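Local coordinates for uncharacterized protein (Methanothermobacter thermautotrophicus, PDB 1L1S) that is of unknown function but belongs to the DsrE/DsrF-like family, whose better-known members take part in sulfur transfer, at residues E38-L49 with V67-T75. Residues are numbered along the deposited sequence; the frame is centred on the assembly and turned at random.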
loop_
_atom_site.group_PDB
_atom_site.type_symbol
_atom_site.label_atom_id
_atom_site.label_comp_id
_atom_site.label_asym_id
_atom_site.label_seq_id
_atom_site.Cartn_x
_atom_site.Cartn_y
_atom_site.Cartn_z
ATOM N N GLU A 38 1.657 1.759 15.244
ATOM C CA GLU A 38 2.102 3.114 14.952
ATOM C C GLU A 38 1.418 3.578 13.682
ATOM O O GLU A 38 1.244 2.804 12.744
ATOM C CB GLU A 38 3.614 3.194 14.760
ATOM C CG GLU A 38 4.408 2.870 16.018
ATOM C CD GLU A 38 5.874 3.245 15.889
ATOM O OE1 GLU A 38 6.386 3.259 14.743
ATOM O OE2 GLU A 38 6.510 3.516 16.934
ATOM N N VAL A 39 1.018 4.843 13.662
ATOM C CA VAL A 39 0.362 5.423 12.503
ATOM C C VAL A 39 1.215 6.584 11.988
ATOM O O VAL A 39 1.380 7.606 12.668
ATOM C CB VAL A 39 -1.041 5.948 12.853
ATOM C CG1 VAL A 39 -1.677 6.565 11.640
ATOM C CG2 VAL A 39 -1.916 4.822 13.371
ATOM N N VAL A 40 1.753 6.408 10.783
ATOM C CA VAL A 40 2.588 7.410 10.154
ATOM C C VAL A 40 1.787 8.159 9.101
ATOM O O VAL A 40 1.326 7.576 8.110
ATOM C CB VAL A 40 3.818 6.773 9.471
ATOM C CG1 VAL A 40 4.660 7.864 8.791
ATOM C CG2 VAL A 40 4.647 6.016 10.491
ATOM N N ALA A 41 1.641 9.459 9.317
ATOM C CA ALA A 41 0.888 10.303 8.416
ATOM C C ALA A 41 1.778 11.393 7.849
ATOM O O ALA A 41 2.485 12.073 8.601
ATOM C CB ALA A 41 -0.274 10.933 9.163
ATOM N N TYR A 42 1.775 11.548 6.529
ATOM C CA TYR A 42 2.555 12.617 5.924
ATOM C C TYR A 42 1.740 13.248 4.797
ATOM O O TYR A 42 0.634 12.795 4.511
ATOM C CB TYR A 42 3.941 12.126 5.470
ATOM C CG TYR A 42 3.985 11.019 4.436
ATOM C CD1 TYR A 42 3.822 11.296 3.076
ATOM C CD2 TYR A 42 4.245 9.701 4.812
ATOM C CE1 TYR A 42 3.927 10.284 2.112
ATOM C CE2 TYR A 42 4.349 8.677 3.855
ATOM C CZ TYR A 42 4.190 8.978 2.509
ATOM O OH TYR A 42 4.287 7.973 1.557
ATOM N N SER A 43 2.276 14.299 4.185
ATOM C CA SER A 43 1.575 15.043 3.146
ATOM C C SER A 43 0.226 15.468 3.722
ATOM O O SER A 43 0.128 15.806 4.907
ATOM C CB SER A 43 1.378 14.192 1.892
ATOM O OG SER A 43 0.689 14.925 0.882
HETATM N N MSE A 44 -0.819 15.430 2.908
HETATM C CA MSE A 44 -2.142 15.837 3.360
HETATM C C MSE A 44 -2.575 15.062 4.596
HETATM O O MSE A 44 -3.361 15.551 5.407
HETATM C CB MSE A 44 -3.150 15.642 2.230
HETATM C CG MSE A 44 -2.881 16.554 1.036
HETATM SE SE MSE A 44 -2.837 18.418 1.616
HETATM C CE MSE A 44 -4.767 18.675 1.772
ATOM N N GLY A 45 -2.047 13.850 4.731
ATOM C CA GLY A 45 -2.372 13.021 5.876
ATOM C C GLY A 45 -2.077 13.654 7.230
ATOM O O GLY A 45 -2.733 13.337 8.219
ATOM N N VAL A 46 -1.103 14.552 7.311
ATOM C CA VAL A 46 -0.831 15.146 8.616
ATOM C C VAL A 46 -1.976 16.021 9.137
ATOM O O VAL A 46 -2.103 16.217 10.352
ATOM C CB VAL A 46 0.470 15.948 8.616
ATOM C CG1 VAL A 46 1.619 15.029 8.221
ATOM C CG2 VAL A 46 0.362 17.140 7.686
ATOM N N ASN A 47 -2.812 16.539 8.241
ATOM C CA ASN A 47 -3.930 17.364 8.684
ATOM C C ASN A 47 -4.782 16.603 9.697
ATOM O O ASN A 47 -5.462 17.197 10.525
ATOM C CB ASN A 47 -4.791 17.805 7.497
ATOM C CG ASN A 47 -4.043 18.726 6.554
ATOM O OD1 ASN A 47 -3.173 19.484 6.981
ATOM N ND2 ASN A 47 -4.385 18.678 5.269
ATOM N N VAL A 48 -4.726 15.278 9.639
ATOM C CA VAL A 48 -5.487 14.455 10.564
ATOM C C VAL A 48 -4.943 14.545 11.984
ATOM O O VAL A 48 -5.671 14.313 12.953
ATOM C CB VAL A 48 -5.476 12.980 10.125
ATOM C CG1 VAL A 48 -5.938 12.093 11.270
ATOM C CG2 VAL A 48 -6.395 12.798 8.922
ATOM N N LEU A 49 -3.667 14.885 12.108
ATOM C CA LEU A 49 -3.042 14.979 13.417
ATOM C C LEU A 49 -3.051 16.395 14.017
ATOM O O LEU A 49 -2.484 16.609 15.085
ATOM C CB LEU A 49 -1.604 14.454 13.333
ATOM C CG LEU A 49 -1.409 13.078 12.674
ATOM C CD1 LEU A 49 0.050 12.662 12.770
ATOM C CD2 LEU A 49 -2.307 12.046 13.362
ATOM N N VAL A 67 -1.750 3.637 20.948
ATOM C CA VAL A 67 -1.433 3.889 19.546
ATOM C C VAL A 67 -0.568 5.144 19.422
ATOM O O VAL A 67 -0.915 6.213 19.934
ATOM C CB VAL A 67 -2.711 4.100 18.685
ATOM C CG1 VAL A 67 -2.319 4.341 17.223
ATOM C CG2 VAL A 67 -3.637 2.899 18.797
ATOM N N ARG A 68 0.547 5.007 18.720
ATOM C CA ARG A 68 1.458 6.114 18.510
ATOM C C ARG A 68 1.302 6.746 17.114
ATOM O O ARG A 68 1.576 6.110 16.090
ATOM C CB ARG A 68 2.906 5.635 18.697
ATOM C CG ARG A 68 3.940 6.732 18.566
ATOM C CD ARG A 68 5.364 6.169 18.494
ATOM N NE ARG A 68 6.361 7.238 18.477
ATOM C CZ ARG A 68 7.589 7.112 17.984
ATOM N NH1 ARG A 68 7.977 5.958 17.457
ATOM N NH2 ARG A 68 8.436 8.136 18.031
ATOM N N PHE A 69 0.862 7.999 17.080
ATOM C CA PHE A 69 0.721 8.703 15.812
ATOM C C PHE A 69 1.999 9.507 15.590
ATOM O O PHE A 69 2.472 10.187 16.496
ATOM C CB PHE A 69 -0.494 9.630 15.834
ATOM C CG PHE A 69 -1.800 8.898 15.849
ATOM C CD1 PHE A 69 -2.313 8.387 17.038
ATOM C CD2 PHE A 69 -2.517 8.708 14.673
ATOM C CE1 PHE A 69 -3.515 7.706 17.053
ATOM C CE2 PHE A 69 -3.723 8.027 14.680
ATOM C CZ PHE A 69 -4.224 7.527 15.869
ATOM N N CYS A 70 2.546 9.410 14.382
ATOM C CA CYS A 70 3.786 10.080 14.011
ATOM C C CYS A 70 3.615 11.022 12.824
ATOM O O CYS A 70 3.095 10.629 11.784
ATOM C CB CYS A 70 4.843 9.032 13.661
ATOM S SG CYS A 70 5.015 7.728 14.907
ATOM N N ALA A 71 4.063 12.263 12.994
ATOM C CA ALA A 71 3.989 13.281 11.952
ATOM C C ALA A 71 5.382 13.406 11.343
ATOM O O ALA A 71 6.385 13.193 12.023
ATOM C CB ALA A 71 3.548 14.613 12.548
ATOM N N CYS A 72 5.438 13.741 10.060
ATOM C CA CYS A 72 6.703 13.859 9.352
ATOM C C CYS A 72 7.344 15.227 9.555
ATOM O O CYS A 72 6.767 16.258 9.197
ATOM C CB CYS A 72 6.476 13.599 7.861
ATOM S SG CYS A 72 7.979 13.552 6.900
ATOM N N SER A 73 8.541 15.222 10.135
ATOM C CA SER A 73 9.289 16.447 10.415
ATOM C C SER A 73 9.456 17.332 9.179
ATOM O O SER A 73 9.450 18.557 9.283
ATOM C CB SER A 73 10.670 16.089 10.986
ATOM O OG SER A 73 11.406 17.236 11.393
ATOM N N ASN A 74 9.593 16.706 8.013
ATOM C CA ASN A 74 9.776 17.431 6.755
ATOM C C ASN A 74 8.467 18.003 6.227
ATOM O O ASN A 74 8.337 19.217 6.036
ATOM C CB ASN A 74 10.392 16.500 5.704
ATOM C CG ASN A 74 11.753 15.962 6.128
ATOM O OD1 ASN A 74 12.225 14.947 5.608
ATOM N ND2 ASN A 74 12.394 16.647 7.076
ATOM N N THR A 75 7.492 17.133 5.989
ATOM C CA THR A 75 6.206 17.590 5.485
ATOM C C THR A 75 5.706 18.785 6.292
ATOM O O THR A 75 5.234 19.768 5.713
ATOM C CB THR A 75 5.129 16.466 5.533
ATOM O OG1 THR A 75 4.814 16.148 6.894
ATOM C CG2 THR A 75 5.633 15.213 4.821
#
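Phe-69 and Val-39 lie side by side at the heart of this contact, their side chains pointing the same way off one face of the sheet. Val-39 CB meets ring atom CD2 of Phe-69 at 3.6 Å, and Val-39 CG1 rests against the same CD2-CE2 bond of the ring. With CG1 anti to the backbone N (chi1 179°), the other methyl, CG2, is left to reach Val-67 CG1. From the coil of helical backbone angles that follows strand 35-41, Leu-49 drops onto this face and splits its branches: CD2 meets Phe-69 CD2 at 3.6 Å, while CD1 settles over the carbonyl of Cys-70 and against Ala-71 CB. Helix 56-64 packs on the Phe-69 ring through Val-59 and Leu-62; it is the helix of the beta-alpha-beta crossover that links strands 35-41 and 68-72, parallel neighbours whose contacting segments lie 21° apart in the five-stranded parallel sheet. Their rungs run from Arg-68 O to Val-39 N, from Val-39 O to Cys-70 N (2.7 Å) and from Cys-70 O to Ala-41 N. Where the strands end, Thr-75 reaches back with its methyl CG2, 3.6 Å from Tyr-42 CB, and its hydroxyl OG1 donates to Cys-72 O at 3.0 Å. On the sheet face shared with Cys-70, the extended chains of Glu-38 and Arg-68 run alongside one another to a salt bridge, NH1 to OE2 at 2.9 Å. The acid oxygen sits in the guanidinium plane, whereas NH1 comes in 42° out of the carboxylate plane. Cys-70 SG lies over one guanidinium face, toward its rim. Arg-103 also bridges to OE2, His-99 bonds OE1, and Asp-91 takes Arg-68 NE. An alanine in place of Glu-38 would probably leave His-99 without this acceptor and Arg-68 and Arg-103 close together without the carboxylate between them.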